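PDB 6ABJ: D-lactate dehydrogenase (Fermentative) from Pseudomonas aeruginosa, which catalyses the NAD-dependent interconversion of pyruvate and D-lactate, probably in fermentation. Local coordinates for residues 116-121 against 168-173; 217-222 against 243-248; 250-255 against 275-280. All coordinates share one frame; numbering follows the deposited sequence.

From the N terminus, the three contacts follow one another in series, each closing its loop before the next opens, so none nest or cross. Interaction 1 closes a loop of 46 residues and sets the start of helix 118-134 against the start of helix 170-181. Interaction 2 joins strands 216-219 and 243-247 across a beta-alpha-beta unit. Interaction 3 brings together the loops that follow strands 243-247 and 268-273. Interaction 2 touches both others: His220 ND1 lies 3.6 Å from Ile171 CG2, and Asn247 ND2 lies 3.4 Å from Val275 CG2. Interactions 1 and 3 do not touch; their centres are about 18 Å apart.

Interaction 1. Residues 116-121 against 168-173; sequences YSPHAV and TGQIGE. With ACT (acetate ion), chain D.
Ile171 turns CG1 anti to its own carbonyl carbon (chi1 -61°) and CG2 anti to its backbone N, and this split sends its two branches to different residues of 116-121. Ile171 CG1 rests on Pro118, 3.9 Å from Pro118 CA, while Ile171 CG2 meets Val121 CG1 at 3.9 Å. Val121 reaches it with the branch that stands anti to its backbone N (chi1 -179°). Gln170, its chain bent at chi2, brings the NE2 end of its amide to Pro118 CG, 3.7 Å away. The contact is thus apolar at its centre, with the amide at its margin.

Ser117 is the N-cap of helix 118-134: Ala120 N donates to Ser117 OG over 3.3 Å at an N-H...O angle of 166°. Just before it, Tyr116 OH donates to an acetate oxygen, OXT, at 2.6 Å; this oxygen lies in the ring plane, at the edge.

Gln170 and Ile171 bind NADH in another structure of this protein, and Gly169, at the N-cap, and Gly172, in the first turn of the helix, fit the GxGxxG pattern of Rossmann folds. Through Pro118 and Val121, helix 118-134 begins beside the cofactor-binding end of helix 170-181, while Tyr116 and Ala120 also pack on helix 317-335.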
ATOM      1  N   TYR B 116      25.992   0.363  19.097  1.00 34.75           N
ATOM      2  CA  TYR B 116      25.852   0.519  17.670  1.00 33.95           C
ATOM      3  C   TYR B 116      26.388   1.863  17.243  1.00 32.71           C
ATOM      4  O   TYR B 116      26.476   2.784  18.058  1.00 36.38           O
ATOM      5  CB  TYR B 116      24.375   0.415  17.290  1.00 35.14           C
ATOM      6  CG  TYR B 116      23.760  -0.952  17.581  1.00 34.32           C
ATOM      7  CD1 TYR B 116      24.300  -2.095  17.028  1.00 34.27           C
ATOM      8  CD2 TYR B 116      22.665  -1.093  18.438  1.00 31.67           C
ATOM      9  CE1 TYR B 116      23.750  -3.338  17.274  1.00 33.18           C
ATOM     10  CE2 TYR B 116      22.156  -2.350  18.714  1.00 33.24           C
ATOM     11  CZ  TYR B 116      22.704  -3.455  18.120  1.00 31.89           C
ATOM     12  OH  TYR B 116      22.193  -4.709  18.371  1.00 34.51           O
ATOM     13  N   SER B 117      26.803   1.960  15.982  1.00 33.20           N
ATOM     14  CA  SER B 117      27.253   3.195  15.351  1.00 34.46           C
ATOM     15  C   SER B 117      26.335   4.390  15.649  1.00 36.65           C
ATOM     16  O   SER B 117      25.123   4.370  15.303  1.00 34.76           O
ATOM     17  CB  SER B 117      27.251   2.998  13.836  1.00 37.84           C
ATOM     18  OG  SER B 117      27.329   4.220  13.111  1.00 39.96           O
ATOM     19  N   PRO B 118      26.897   5.444  16.231  1.00 35.97           N
ATOM     20  CA  PRO B 118      26.054   6.549  16.640  1.00 34.90           C
ATOM     21  C   PRO B 118      25.554   7.340  15.457  1.00 31.91           C
ATOM     22  O   PRO B 118      24.430   7.812  15.518  1.00 29.83           O
ATOM     23  CB  PRO B 118      26.969   7.401  17.532  1.00 36.55           C
ATOM     24  CG  PRO B 118      28.377   6.980  17.169  1.00 35.14           C
ATOM     25  CD  PRO B 118      28.283   5.566  16.769  1.00 37.00           C
ATOM     26  N   HIS B 119      26.340   7.497  14.403  1.00 31.67           N
ATOM     27  CA  HIS B 119      25.807   8.175  13.220  1.00 32.62           C
ATOM     28  C   HIS B 119      24.644   7.434  12.568  1.00 30.13           C
ATOM     29  O   HIS B 119      23.656   8.059  12.190  1.00 28.58           O
ATOM     30  CB  HIS B 119      26.887   8.455  12.199  1.00 34.83           C
ATOM     31  CG  HIS B 119      27.834   9.495  12.656  1.00 37.37           C
ATOM     32  ND1 HIS B 119      27.516  10.832  12.659  1.00 39.87           N
ATOM     33  CD2 HIS B 119      29.087   9.399  13.184  1.00 43.71           C
ATOM     34  CE1 HIS B 119      28.534  11.523  13.155  1.00 40.31           C
ATOM     35  NE2 HIS B 119      29.495  10.674  13.475  1.00 41.13           N
ATOM     36  N   ALA B 120      24.763   6.129  12.421  1.00 28.76           N
ATOM     37  CA  ALA B 120      23.686   5.359  11.802  1.00 29.31           C
ATOM     38  C   ALA B 120      22.391   5.534  12.574  1.00 27.63           C
ATOM     39  O   ALA B 120      21.318   5.789  11.966  1.00 26.18           O
ATOM     40  CB  ALA B 120      24.040   3.897  11.694  1.00 28.56           C
ATOM     41  N   VAL B 121      22.462   5.389  13.899  1.00 28.33           N
ATOM     42  CA  VAL B 121      21.285   5.443  14.743  1.00 28.13           C
ATOM     43  C   VAL B 121      20.689   6.856  14.820  1.00 30.16           C
ATOM     44  O   VAL B 121      19.477   7.040  14.688  1.00 26.77           O
ATOM     45  CB  VAL B 121      21.533   4.822  16.152  1.00 28.88           C
ATOM     46  CG1 VAL B 121      20.263   4.888  17.006  1.00 29.25           C
ATOM     47  CG2 VAL B 121      21.936   3.356  16.003  1.00 29.69           C
ATOM     48  N   THR B 168      22.290  12.232  26.841  1.00 30.22           N
ATOM     49  CA  THR B 168      23.272  12.896  26.010  1.00 30.79           C
ATOM     50  C   THR B 168      24.608  12.163  25.973  1.00 33.86           C
ATOM     51  O   THR B 168      25.647  12.789  25.800  1.00 30.63           O
ATOM     52  CB  THR B 168      23.460  14.377  26.382  1.00 32.71           C
ATOM     53  OG1 THR B 168      23.818  14.525  27.786  1.00 34.71           O
ATOM     54  CG2 THR B 168      22.167  15.142  26.101  1.00 35.18           C
ATOM     55  N   GLY B 169      24.514  10.843  26.027  1.00 35.98           N
ATOM     56  CA  GLY B 169      25.552   9.952  25.573  1.00 33.92           C
ATOM     57  C   GLY B 169      25.908  10.122  24.135  1.00 33.88           C
ATOM     58  O   GLY B 169      25.517  11.066  23.468  1.00 35.88           O
ATOM     59  N   GLN B 170      26.727   9.203  23.619  1.00 34.90           N
ATOM     60  CA  GLN B 170      27.215   9.329  22.258  1.00 34.75           C
ATOM     61  C   GLN B 170      26.069   9.501  21.159  1.00 30.47           C
ATOM     62  O   GLN B 170      26.172  10.287  20.260  1.00 33.01           O
ATOM     63  CB  GLN B 170      28.056   8.107  21.924  1.00 39.47           C
ATOM     64  CG  GLN B 170      29.531   8.262  22.260  1.00 48.37           C
ATOM     65  CD  GLN B 170      30.335   7.813  21.063  1.00 57.00           C
ATOM     66  OE1 GLN B 170      31.193   8.541  20.578  1.00 61.52           O
ATOM     67  NE2 GLN B 170      29.993   6.628  20.519  1.00 58.36           N
ATOM     68  N   ILE B 171      25.056   8.692  21.229  1.00 30.79           N
ATOM     69  CA  ILE B 171      24.025   8.753  20.177  1.00 31.07           C
ATOM     70  C   ILE B 171      23.240  10.058  20.362  1.00 29.57           C
ATOM     71  O   ILE B 171      23.026  10.805  19.399  1.00 32.56           O
ATOM     72  CB  ILE B 171      23.127   7.512  20.192  1.00 31.92           C
ATOM     73  CG1 ILE B 171      23.926   6.240  19.933  1.00 32.95           C
ATOM     74  CG2 ILE B 171      22.090   7.651  19.056  1.00 31.47           C
ATOM     75  CD1 ILE B 171      23.166   4.938  20.124  1.00 35.01           C
ATOM     76  N   GLY B 172      22.859  10.355  21.595  1.00 29.48           N
ATOM     77  CA  GLY B 172      22.094  11.582  21.885  1.00 28.12           C
ATOM     78  C   GLY B 172      22.847  12.811  21.448  1.00 31.30           C
ATOM     79  O   GLY B 172      22.269  13.766  20.894  1.00 27.60           O
ATOM     80  N   GLU B 173      24.154  12.827  21.705  1.00 30.85           N
ATOM     81  CA  GLU B 173      24.987  13.953  21.293  1.00 30.53           C
ATOM     82  C   GLU B 173      25.052  14.079  19.780  1.00 28.46           C
ATOM     83  O   GLU B 173      25.000  15.188  19.214  1.00 29.69           O
ATOM     84  CB  GLU B 173      26.418  13.815  21.898  1.00 32.48           C
ATOM     85  CG  GLU B 173      27.329  14.931  21.423  1.00 36.32           C
ATOM     86  CD  GLU B 173      28.848  14.731  21.791  1.00 36.07           C
ATOM     87  OE1 GLU B 173      29.126  14.031  22.787  1.00 36.56           O
ATOM     88  OE2 GLU B 173      29.680  15.297  21.072  1.00 39.93           O
TER
HETATM   89  C   ACT D 401      19.324  -5.454  20.068  1.00 38.60           C
HETATM   90  O   ACT D 401      18.518  -5.586  21.013  1.00 36.61           O
HETATM   91  OXT ACT D 401      20.501  -5.072  20.249  1.00 52.01           O
HETATM   92  CH3 ACT D 401      18.867  -5.762  18.673  1.00 37.60           C

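Interaction 2. Residues 217-222 against 243-248; sequences VSLHCP and AMLINT
Val217 and Leu245 pair in register, as do Ser218 and Ile246, within the parallel sheet of the Rossmann-type NAD-binding domain; the strand axes diverge by only 12°. Three backbone bonds join them, all fairly straight: Val217 N to Met244 O (2.9 Å), Ile246 N to Val217 O and Leu219 N to Ile246 O. On one face, Leu245 CD1 lies against Val217 CG1 at 3.8 Å, and Leu219 CD1 sits beside the Asn247 amide. Asn247 OD1 is itself bonded to Gly249 N, and its ND2 to Arg250 O, which hold that amide in place. Ser218 and Ile246 turn to the other face, where Ile246 packs on helix 118-134.

At the C-terminal ends of the strands, waters bridge the segments. Thr248, which binds NADH in another structure of this protein, has OG1 between its backbone N and carbonyl carbon (chi1 61°), 3.6 Å from His220 CE1. One water links His220 ND1 (2.7 Å) with Thr248 OG1 (3.0 Å). A second water accepts from Thr248 N and donates to Leu219 O, also bonding Ser218 OG; it stands 3.2 Å above the His220 ring plane, offset toward the rim.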
ATOM      1  N   VAL B 217      10.617  15.308  21.029  1.00 23.63           N
ATOM      2  CA  VAL B 217      11.352  14.658  22.134  1.00 23.63           C
ATOM      3  C   VAL B 217      11.971  13.414  21.595  1.00 24.66           C
ATOM      4  O   VAL B 217      11.293  12.652  20.928  1.00 23.06           O
ATOM      5  CB  VAL B 217      10.401  14.323  23.257  1.00 25.24           C
ATOM      6  CG1 VAL B 217      11.112  13.528  24.334  1.00 28.15           C
ATOM      7  CG2 VAL B 217       9.748  15.552  23.833  1.00 26.36           C
ATOM      8  N   SER B 218      13.294  13.174  21.832  1.00 23.65           N
ATOM      9  CA  SER B 218      13.889  12.003  21.290  1.00 24.72           C
ATOM     10  C   SER B 218      14.611  11.292  22.444  1.00 26.64           C
ATOM     11  O   SER B 218      15.334  11.935  23.153  1.00 25.23           O
ATOM     12  CB  SER B 218      14.872  12.314  20.170  1.00 24.68           C
ATOM     13  OG  SER B 218      15.307  11.140  19.534  1.00 25.26           O
ATOM     14  N   LEU B 219      14.351   9.982  22.599  1.00 27.79           N
ATOM     15  CA  LEU B 219      14.932   9.209  23.682  1.00 29.15           C
ATOM     16  C   LEU B 219      16.261   8.573  23.264  1.00 31.32           C
ATOM     17  O   LEU B 219      16.344   7.819  22.274  1.00 29.62           O
ATOM     18  CB  LEU B 219      13.973   8.131  24.139  1.00 29.89           C
ATOM     19  CG  LEU B 219      12.588   8.602  24.472  1.00 30.91           C
ATOM     20  CD1 LEU B 219      11.594   7.486  24.761  1.00 30.06           C
ATOM     21  CD2 LEU B 219      12.643   9.497  25.694  1.00 31.05           C
ATOM     22  N   HIS B 220      17.294   8.865  24.055  1.00 34.42           N
ATOM     23  CA  HIS B 220      18.580   8.230  23.878  1.00 38.16           C
ATOM     24  C   HIS B 220      19.272   7.843  25.197  1.00 43.02           C
ATOM     25  O   HIS B 220      20.481   7.700  25.218  1.00 47.31           O
ATOM     26  CB  HIS B 220      19.486   9.163  23.124  1.00 35.27           C
ATOM     27  CG  HIS B 220      18.914   9.595  21.817  1.00 35.49           C
ATOM     28  ND1 HIS B 220      19.046   8.859  20.653  1.00 34.32           N
ATOM     29  CD2 HIS B 220      18.178  10.683  21.506  1.00 31.85           C
ATOM     30  CE1 HIS B 220      18.423   9.491  19.681  1.00 34.39           C
ATOM     31  NE2 HIS B 220      17.909  10.608  20.174  1.00 35.70           N
ATOM     32  N   CYS B 221      18.514   7.654  26.263  1.00 41.15           N
ATOM     33  CA  CYS B 221      19.117   7.268  27.526  1.00 44.34           C
ATOM     34  C   CYS B 221      19.150   5.739  27.636  1.00 49.26           C
ATOM     35  O   CYS B 221      18.259   5.050  27.084  1.00 41.03           O
ATOM     36  CB  CYS B 221      18.336   7.874  28.670  1.00 45.95           C
ATOM     37  SG  CYS B 221      16.550   7.498  28.550  1.00 44.30           S
ATOM     38  N   PRO B 222      20.165   5.192  28.366  1.00 48.03           N
ATOM     39  CA  PRO B 222      20.180   3.779  28.705  1.00 44.31           C
ATOM     40  C   PRO B 222      18.945   3.330  29.448  1.00 40.17           C
ATOM     41  O   PRO B 222      18.303   4.108  30.211  1.00 39.33           O
ATOM     42  CB  PRO B 222      21.441   3.648  29.624  1.00 48.98           C
ATOM     43  CG  PRO B 222      22.356   4.724  29.108  1.00 49.51           C
ATOM     44  CD  PRO B 222      21.393   5.876  28.840  1.00 50.58           C
ATOM     45  N   ALA B 243       2.929  17.304  20.231  1.00 25.06           N
ATOM     46  CA  ALA B 243       4.343  17.148  20.077  1.00 24.09           C
ATOM     47  C   ALA B 243       4.624  15.829  19.368  1.00 23.40           C
ATOM     48  O   ALA B 243       3.766  14.936  19.284  1.00 23.99           O
ATOM     49  CB  ALA B 243       5.037  17.170  21.425  1.00 24.58           C
ATOM     50  N   MET B 244       5.843  15.715  18.910  1.00 21.90           N
ATOM     51  CA  MET B 244       6.369  14.484  18.305  1.00 21.53           C
ATOM     52  C   MET B 244       7.284  13.754  19.307  1.00 22.22           C
ATOM     53  O   MET B 244       8.174  14.383  19.864  1.00 21.98           O
ATOM     54  CB  MET B 244       7.175  14.868  17.075  1.00 21.79           C
ATOM     55  CG  MET B 244       7.899  13.711  16.403  1.00 23.06           C
ATOM     56  SD  MET B 244       8.804  14.237  14.933  1.00 23.46           S
ATOM     57  CE  MET B 244       7.493  14.573  13.803  1.00 22.92           C
ATOM     58  N   LEU B 245       7.129  12.436  19.393  1.00 22.73           N
ATOM     59  CA  LEU B 245       8.042  11.579  20.184  1.00 22.70           C
ATOM     60  C   LEU B 245       8.728  10.560  19.311  1.00 22.05           C
ATOM     61  O   LEU B 245       8.077   9.858  18.530  1.00 23.53           O
ATOM     62  CB  LEU B 245       7.205  10.877  21.253  1.00 22.33           C
ATOM     63  CG  LEU B 245       7.997   9.942  22.165  1.00 24.11           C
ATOM     64  CD1 LEU B 245       9.008  10.643  23.068  1.00 24.14           C
ATOM     65  CD2 LEU B 245       7.009   9.161  23.039  1.00 24.57           C
ATOM     66  N   ILE B 246      10.038  10.421  19.496  1.00 22.96           N
ATOM     67  CA  ILE B 246      10.856   9.470  18.777  1.00 23.95           C
ATOM     68  C   ILE B 246      11.554   8.566  19.846  1.00 25.09           C
ATOM     69  O   ILE B 246      12.188   9.054  20.787  1.00 24.46           O
ATOM     70  CB  ILE B 246      11.955  10.188  17.956  1.00 23.72           C
ATOM     71  CG1 ILE B 246      11.317  11.234  16.995  1.00 23.69           C
ATOM     72  CG2 ILE B 246      12.812   9.229  17.159  1.00 23.15           C
ATOM     73  CD1 ILE B 246      10.353  10.663  15.960  1.00 23.26           C
ATOM     74  N   ASN B 247      11.417   7.263  19.674  1.00 26.10           N
ATOM     75  CA  ASN B 247      12.160   6.312  20.490  1.00 27.55           C
ATOM     76  C   ASN B 247      12.957   5.388  19.607  1.00 27.48           C
ATOM     77  O   ASN B 247      12.438   4.413  19.012  1.00 31.07           O
ATOM     78  CB  ASN B 247      11.257   5.494  21.393  1.00 28.74           C
ATOM     79  CG  ASN B 247      12.078   4.631  22.367  1.00 32.52           C
ATOM     80  OD1 ASN B 247      13.291   4.846  22.506  1.00 31.25           O
ATOM     81  ND2 ASN B 247      11.445   3.668  22.967  1.00 31.67           N
ATOM     82  N   THR B 248      14.234   5.727  19.460  1.00 29.05           N
ATOM     83  CA  THR B 248      15.224   4.764  18.925  1.00 29.19           C
ATOM     84  C   THR B 248      16.099   4.126  20.030  1.00 30.02           C
ATOM     85  O   THR B 248      17.062   3.488  19.690  1.00 29.63           O
ATOM     86  CB  THR B 248      16.110   5.428  17.878  1.00 29.05           C
ATOM     87  OG1 THR B 248      16.832   6.528  18.487  1.00 28.84           O
ATOM     88  CG2 THR B 248      15.249   5.995  16.697  1.00 29.25           C
TER
HETATM   89  O   HOH W   1      15.338   8.314  19.814  1.00 26.06           O
HETATM   90  O   HOH W   2      19.223   6.142  20.318  1.00 33.93           O

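Interaction 3. Residues 250-255 against 275-280; sequences RGALVN and VYEEEA
Glu277 OE1 is gripped by a water and by His229: the water donates to it over 2.8 Å and also to Val254 O at 2.9 Å, while His229 NE2, outside the two segments, hydrogen-bonds it. The other oxygen, Glu277 OE2, makes a salt bridge with Arg228, so both ends of the carboxylate are engaged, which would favour its charged form. Glu277 CG stands anti to its backbone N (chi1 -177°) and the chain stays extended, carrying the carboxylate alongside Ala252, whose CB is 4.0 Å from Glu277 CD.

A second water bridges the backbones, donating to Gly251 O and accepting from Glu277 N at 3.1 Å. Here the chains run very close, with Gly251 CA 3.5 Å from Tyr276 C. The approach depends on glycine: a beta carbon built on Gly251 would fall 2.2 Å from Tyr276 C. Val275 CG2, placed between its own backbone N and carbonyl carbon, presses on the peptide leading into Gly251, 3.4 Å from Arg250 C.

A type I turn runs from Tyr276 to Glu279. Glu279 folds back over it: OE1 accepts from Tyr276 N through its anti lone pair (N-H...O angle 163°), and OE2 is hydrogen-bonded to His311 ND1. The Tyr276 side chain leaves on the side away from 250-255 and touches helices 256-265 and 295-302; its OH hydrogen-bonds Asp294.

Both segments leave parallel strands, 243-247 and 268-273, just after the NADH-binding residues Thr248 and Asp274, at the cofactor-binding edge of a Rossmann-type domain; Arg250, Glu279 and His311 are consistent with the active-site Arg, Glu and His of this family.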
ATOM      1  N   ARG B 250      15.466   2.142  23.633  1.00 34.93           N
ATOM      2  CA  ARG B 250      15.080   0.756  23.950  1.00 37.37           C
ATOM      3  C   ARG B 250      13.607   0.751  24.176  1.00 32.90           C
ATOM      4  O   ARG B 250      13.056   1.705  24.671  1.00 31.78           O
ATOM      5  CB  ARG B 250      15.753   0.251  25.283  1.00 43.68           C
ATOM      6  CG  ARG B 250      17.265   0.051  25.223  1.00 51.38           C
ATOM      7  CD  ARG B 250      17.735  -1.210  24.485  1.00 56.68           C
ATOM      8  NE  ARG B 250      17.009  -2.374  24.979  1.00 66.24           N
ATOM      9  CZ  ARG B 250      17.153  -2.908  26.205  1.00 72.63           C
ATOM     10  NH1 ARG B 250      18.013  -2.409  27.097  1.00 69.83           N
ATOM     11  NH2 ARG B 250      16.415  -3.963  26.550  1.00 74.97           N
ATOM     12  N   GLY B 251      12.959  -0.347  23.821  1.00 36.11           N
ATOM     13  CA  GLY B 251      11.505  -0.447  23.880  1.00 37.53           C
ATOM     14  C   GLY B 251      10.922  -0.105  25.201  1.00 37.76           C
ATOM     15  O   GLY B 251       9.927   0.633  25.301  1.00 38.04           O
ATOM     16  N   ALA B 252      11.592  -0.566  26.253  1.00 39.57           N
ATOM     17  CA  ALA B 252      11.022  -0.437  27.594  1.00 42.53           C
ATOM     18  C   ALA B 252      11.117   0.981  28.145  1.00 38.54           C
ATOM     19  O   ALA B 252      10.676   1.222  29.258  1.00 40.77           O
ATOM     20  CB  ALA B 252      11.683  -1.465  28.572  1.00 40.20           C
ATOM     21  N   LEU B 253      11.738   1.914  27.415  1.00 37.70           N
ATOM     22  CA  LEU B 253      11.754   3.349  27.852  1.00 35.99           C
ATOM     23  C   LEU B 253      10.381   3.941  27.853  1.00 37.64           C
ATOM     24  O   LEU B 253      10.107   4.958  28.486  1.00 38.47           O
ATOM     25  CB  LEU B 253      12.698   4.188  26.983  1.00 35.29           C
ATOM     26  CG  LEU B 253      14.180   3.885  27.041  1.00 39.34           C
ATOM     27  CD1 LEU B 253      14.991   4.752  26.094  1.00 39.35           C
ATOM     28  CD2 LEU B 253      14.779   4.024  28.460  1.00 40.51           C
ATOM     29  N   VAL B 254       9.456   3.293  27.135  1.00 39.08           N
ATOM     30  CA  VAL B 254       8.143   3.829  26.994  1.00 41.09           C
ATOM     31  C   VAL B 254       7.081   2.776  27.352  1.00 38.43           C
ATOM     32  O   VAL B 254       7.304   1.581  27.188  1.00 43.55           O
ATOM     33  CB  VAL B 254       8.010   4.329  25.525  1.00 44.57           C
ATOM     34  CG1 VAL B 254       7.472   3.250  24.636  1.00 42.69           C
ATOM     35  CG2 VAL B 254       7.087   5.498  25.491  1.00 48.92           C
ATOM     36  N   ASN B 255       5.959   3.234  27.862  1.00 35.87           N
ATOM     37  CA  ASN B 255       4.829   2.392  28.098  1.00 40.71           C
ATOM     38  C   ASN B 255       3.909   2.522  26.911  1.00 38.14           C
ATOM     39  O   ASN B 255       3.055   3.384  26.856  1.00 35.23           O
ATOM     40  CB  ASN B 255       4.073   2.780  29.386  1.00 40.68           C
ATOM     41  CG  ASN B 255       3.006   1.777  29.763  1.00 46.98           C
ATOM     42  OD1 ASN B 255       2.800   0.760  29.080  1.00 51.32           O
ATOM     43  ND2 ASN B 255       2.263   2.089  30.814  1.00 47.19           N
ATOM     44  N   VAL B 275      12.098   0.858  18.174  1.00 29.02           N
ATOM     45  CA  VAL B 275      12.180  -0.192  19.174  1.00 33.72           C
ATOM     46  C   VAL B 275      10.849  -0.324  19.848  1.00 35.27           C
ATOM     47  O   VAL B 275      10.017   0.622  19.854  1.00 33.37           O
ATOM     48  CB  VAL B 275      13.301   0.117  20.228  1.00 33.25           C
ATOM     49  CG1 VAL B 275      14.676   0.221  19.555  1.00 34.78           C
ATOM     50  CG2 VAL B 275      12.986   1.382  20.942  1.00 36.78           C
ATOM     51  N   TYR B 276      10.645  -1.490  20.432  1.00 33.22           N
ATOM     52  CA  TYR B 276       9.382  -1.824  21.086  1.00 34.96           C
ATOM     53  C   TYR B 276       9.686  -2.881  22.165  1.00 37.28           C
ATOM     54  O   TYR B 276      10.547  -3.745  21.989  1.00 39.45           O
ATOM     55  CB  TYR B 276       8.394  -2.315  20.060  1.00 33.87           C
ATOM     56  CG  TYR B 276       7.063  -2.679  20.598  1.00 34.32           C
ATOM     57  CD1 TYR B 276       6.200  -1.711  21.092  1.00 34.85           C
ATOM     58  CD2 TYR B 276       6.629  -3.992  20.587  1.00 33.97           C
ATOM     59  CE1 TYR B 276       4.946  -2.064  21.600  1.00 34.18           C
ATOM     60  CE2 TYR B 276       5.378  -4.332  21.074  1.00 33.67           C
ATOM     61  CZ  TYR B 276       4.558  -3.376  21.593  1.00 32.79           C
ATOM     62  OH  TYR B 276       3.310  -3.696  22.126  1.00 36.97           O
ATOM     63  N   GLU B 277       8.999  -2.758  23.277  1.00 40.48           N
ATOM     64  CA  GLU B 277       9.303  -3.572  24.450  1.00 45.41           C
ATOM     65  C   GLU B 277       9.107  -5.055  24.152  1.00 47.62           C
ATOM     66  O   GLU B 277       9.953  -5.853  24.521  1.00 46.36           O
ATOM     67  CB  GLU B 277       8.443  -3.103  25.608  1.00 44.22           C
ATOM     68  CG  GLU B 277       8.705  -3.828  26.919  1.00 48.67           C
ATOM     69  CD  GLU B 277       8.099  -3.103  28.104  1.00 48.45           C
ATOM     70  OE1 GLU B 277       7.399  -2.091  27.966  1.00 50.28           O
ATOM     71  OE2 GLU B 277       8.347  -3.544  29.214  1.00 57.44           O
ATOM     72  N   GLU B 278       8.109  -5.451  23.395  1.00 50.86           N
ATOM     73  CA  GLU B 278       8.082  -6.872  23.117  1.00 63.31           C
ATOM     74  C   GLU B 278       8.977  -7.331  21.901  1.00 63.51           C
ATOM     75  O   GLU B 278       8.834  -8.474  21.460  1.00 62.98           O
ATOM     76  CB  GLU B 278       6.643  -7.367  22.963  1.00 64.79           C
ATOM     77  CG  GLU B 278       5.664  -6.712  23.926  1.00 65.96           C
ATOM     78  CD  GLU B 278       5.942  -7.042  25.382  1.00 74.05           C
ATOM     79  OE1 GLU B 278       6.810  -7.902  25.648  1.00 66.18           O
ATOM     80  OE2 GLU B 278       5.289  -6.442  26.265  1.00 75.24           O
ATOM     81  N   GLU B 279       9.896  -6.490  21.379  1.00 58.05           N
ATOM     82  CA  GLU B 279      10.442  -6.687  20.037  1.00 52.11           C
ATOM     83  C   GLU B 279      11.168  -8.005  19.666  1.00 52.40           C
ATOM     84  O   GLU B 279      11.012  -8.494  18.547  1.00 46.00           O
ATOM     85  CB  GLU B 279      11.319  -5.510  19.643  1.00 49.00           C
ATOM     86  CG  GLU B 279      12.690  -5.490  20.261  1.00 47.01           C
ATOM     87  CD  GLU B 279      13.482  -4.316  19.798  1.00 43.49           C
ATOM     88  OE1 GLU B 279      13.003  -3.188  19.970  1.00 38.78           O
ATOM     89  OE2 GLU B 279      14.586  -4.498  19.297  1.00 43.95           O
ATOM     90  N   ALA B 280      11.975  -8.595  20.554  1.00 48.16           N
ATOM     91  CA  ALA B 280      12.718  -9.797  20.161  1.00 47.05           C
ATOM     92  C   ALA B 280      11.786 -10.960  19.747  1.00 48.27           C
ATOM     93  O   ALA B 280      12.146 -11.774  18.877  1.00 49.94           O
ATOM     94  CB  ALA B 280      13.699 -10.201  21.265  1.00 52.30           C
TER
HETATM   95  O   HOH W   3       7.496  -0.129  23.934  1.00 31.40           O
HETATM   96  O   HOH W   4       6.028  -0.672  25.979  1.00 38.26           O